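Local atomic coordinates of probable transcriptional regulator (Rhodococcus jostii, PDB entry 3ON2), a protein that probably binds DNA as a transcriptional regulator of the TetR family, although its specific function is not established. Residues A[96-101]-A[162-167]. Numbering follows the deposited sequence.
Sequences AYVSFA and ATFHGI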
loop_
_atom_site.group_PDB
_atom_site.type_symbol
_atom_site.label_atom_id
_atom_site.label_comp_id
_atom_site.label_asym_id
_atom_site.label_seq_id
_atom_site.Cartn_x
_atom_site.Cartn_y
_atom_site.Cartn_z
ATOM N N ALA A 96 3.944 9.369 -3.147
ATOM C CA ALA A 96 3.927 8.454 -1.993
ATOM C C ALA A 96 3.471 7.042 -2.345
ATOM O O ALA A 96 3.993 6.058 -1.804
ATOM C CB ALA A 96 3.046 9.004 -0.860
ATOM N N TYR A 97 2.474 6.925 -3.206
ATOM C CA TYR A 97 2.054 5.583 -3.633
ATOM C C TYR A 97 3.177 4.806 -4.345
ATOM O O TYR A 97 3.431 3.632 -4.050
ATOM C CB TYR A 97 0.814 5.616 -4.544
ATOM C CG TYR A 97 0.464 4.195 -4.953
ATOM C CD1 TYR A 97 -0.207 3.359 -4.050
ATOM C CD2 TYR A 97 0.880 3.661 -6.174
ATOM C CE1 TYR A 97 -0.492 2.057 -4.359
ATOM C CE2 TYR A 97 0.592 2.328 -6.500
ATOM C CZ TYR A 97 -0.104 1.538 -5.585
ATOM O OH TYR A 97 -0.416 0.231 -5.834
ATOM N N VAL A 98 3.798 5.451 -5.329
ATOM C CA VAL A 98 4.844 4.798 -6.113
ATOM C C VAL A 98 6.027 4.432 -5.211
ATOM O O VAL A 98 6.533 3.310 -5.287
ATOM C CB VAL A 98 5.233 5.644 -7.365
ATOM C CG1 VAL A 98 6.365 4.974 -8.179
ATOM C CG2 VAL A 98 3.991 5.837 -8.277
ATOM N N SER A 99 6.440 5.339 -4.332
ATOM C CA SER A 99 7.511 5.014 -3.369
ATOM C C SER A 99 7.180 3.832 -2.471
ATOM O O SER A 99 8.064 2.986 -2.204
ATOM C CB SER A 99 7.843 6.211 -2.485
ATOM O OG SER A 99 8.364 7.217 -3.306
ATOM N N PHE A 100 5.932 3.783 -1.989
ATOM C CA PHE A 100 5.503 2.651 -1.167
ATOM C C PHE A 100 5.611 1.320 -1.917
ATOM O O PHE A 100 6.129 0.320 -1.390
ATOM C CB PHE A 100 4.051 2.832 -0.676
ATOM C CG PHE A 100 3.627 1.808 0.331
ATOM C CD1 PHE A 100 3.742 2.071 1.694
ATOM C CD2 PHE A 100 3.127 0.557 -0.082
ATOM C CE1 PHE A 100 3.347 1.100 2.644
ATOM C CE2 PHE A 100 2.751 -0.410 0.848
ATOM C CZ PHE A 100 2.860 -0.139 2.215
ATOM N N ALA A 101 5.056 1.318 -3.127
ATOM C CA ALA A 101 5.034 0.156 -3.995
ATOM C C ALA A 101 6.448 -0.364 -4.257
ATOM O O ALA A 101 6.703 -1.579 -4.180
ATOM C CB ALA A 101 4.344 0.515 -5.297
ATOM N N ALA A 162 -4.966 3.484 -11.225
ATOM C CA ALA A 162 -4.495 2.714 -12.371
ATOM C C ALA A 162 -3.239 3.354 -12.940
ATOM O O ALA A 162 -2.281 2.646 -13.293
ATOM C CB ALA A 162 -5.559 2.633 -13.445
ATOM N N THR A 163 -3.265 4.675 -13.058
ATOM C CA THR A 163 -2.110 5.408 -13.564
ATOM C C THR A 163 -0.860 5.152 -12.734
ATOM O O THR A 163 0.183 4.760 -13.288
ATOM C CB THR A 163 -2.370 6.910 -13.641
ATOM O OG1 THR A 163 -3.494 7.132 -14.507
ATOM C CG2 THR A 163 -1.097 7.653 -14.180
ATOM N N PHE A 164 -0.950 5.364 -11.427
ATOM C CA PHE A 164 0.255 5.256 -10.594
ATOM C C PHE A 164 0.618 3.818 -10.222
ATOM O O PHE A 164 1.813 3.500 -10.079
ATOM C CB PHE A 164 0.227 6.291 -9.436
ATOM C CG PHE A 164 0.163 7.686 -9.966
ATOM C CD1 PHE A 164 1.292 8.268 -10.551
ATOM C CD2 PHE A 164 -1.048 8.373 -10.021
ATOM C CE1 PHE A 164 1.228 9.528 -11.132
ATOM C CE2 PHE A 164 -1.112 9.660 -10.594
ATOM C CZ PHE A 164 0.033 10.221 -11.140
ATOM N N HIS A 165 -0.373 2.933 -10.109
ATOM C CA HIS A 165 -0.038 1.516 -10.050
ATOM C C HIS A 165 0.599 1.028 -11.366
ATOM O O HIS A 165 1.465 0.155 -11.345
ATOM C CB HIS A 165 -1.234 0.637 -9.688
ATOM C CG HIS A 165 -0.851 -0.775 -9.370
ATOM N ND1 HIS A 165 -0.096 -1.101 -8.262
ATOM C CD2 HIS A 165 -1.095 -1.940 -10.017
ATOM C CE1 HIS A 165 0.119 -2.405 -8.247
ATOM N NE2 HIS A 165 -0.489 -2.940 -9.290
ATOM N N GLY A 166 0.135 1.548 -12.499
ATOM C CA GLY A 166 0.769 1.252 -13.794
ATOM C C GLY A 166 2.233 1.683 -13.845
ATOM O O GLY A 166 3.077 0.912 -14.257
ATOM N N ILE A 167 2.531 2.906 -13.401
ATOM C CA ILE A 167 3.917 3.371 -13.283
ATOM C C ILE A 167 4.771 2.449 -12.372
ATOM O O ILE A 167 5.871 2.006 -12.773
ATOM C CB ILE A 167 4.023 4.888 -12.866
ATOM C CG1 ILE A 167 3.446 5.794 -13.970
ATOM C CG2 ILE A 167 5.529 5.286 -12.654
ATOM C CD1 ILE A 167 3.393 7.326 -13.568
#
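The phenolic OH of Tyr97 is gripped by two groups, ND1 of His165 at 2.8 Å across the contact and the hydroxyl of Tyr112 on helix 105-115. The imidazole nitrogen lies at the edge of the tyrosine ring and in its plane, whereas the hydroxyl stands about 30° out of the imidazole plane. With CG anti to the backbone N (chi1 179°), Tyr97 extends from helix 86-103 along the flank of helix 153-172, which brings CE2 to 3.7 Å from His165 CA and lets the OH meet the imidazole. Tyr112 also packs edge-to-face with the His165 ring.

Nearer the backbone of helix 86-103, Val98 CG2, the branch anti to the carbonyl carbon, sits 4.0 Å from Phe164 CB and 3.7 Å from Phe164 O. The Tyr97 ring presents its edge to that same carbonyl, with CD2 4.2 Å from Phe164 CB. From this CB the phenyl ring leads away from helix 86-103, and Phe164 touches Ser189 of helix 181-196, the helix that also covers Val98.

The helix segments cross at -37° with their axes 9.2 Å apart, inside the helical TetR C-terminal domain. Tyr97 and Phe164 both line the pocket holding a polyether, probably from the crystallisation liquor. A phenylalanine in place of Tyr97 would probably leave His165 ND1 and the Tyr112 hydroxyl without their shared partner and the imidazole freer to turn. The Tyr112–Tyr97–His165 chain gives a buried tyrosine hydroxyl two polar partners and ties helices 86-103, 105-115 and 153-172 together beside the pocket.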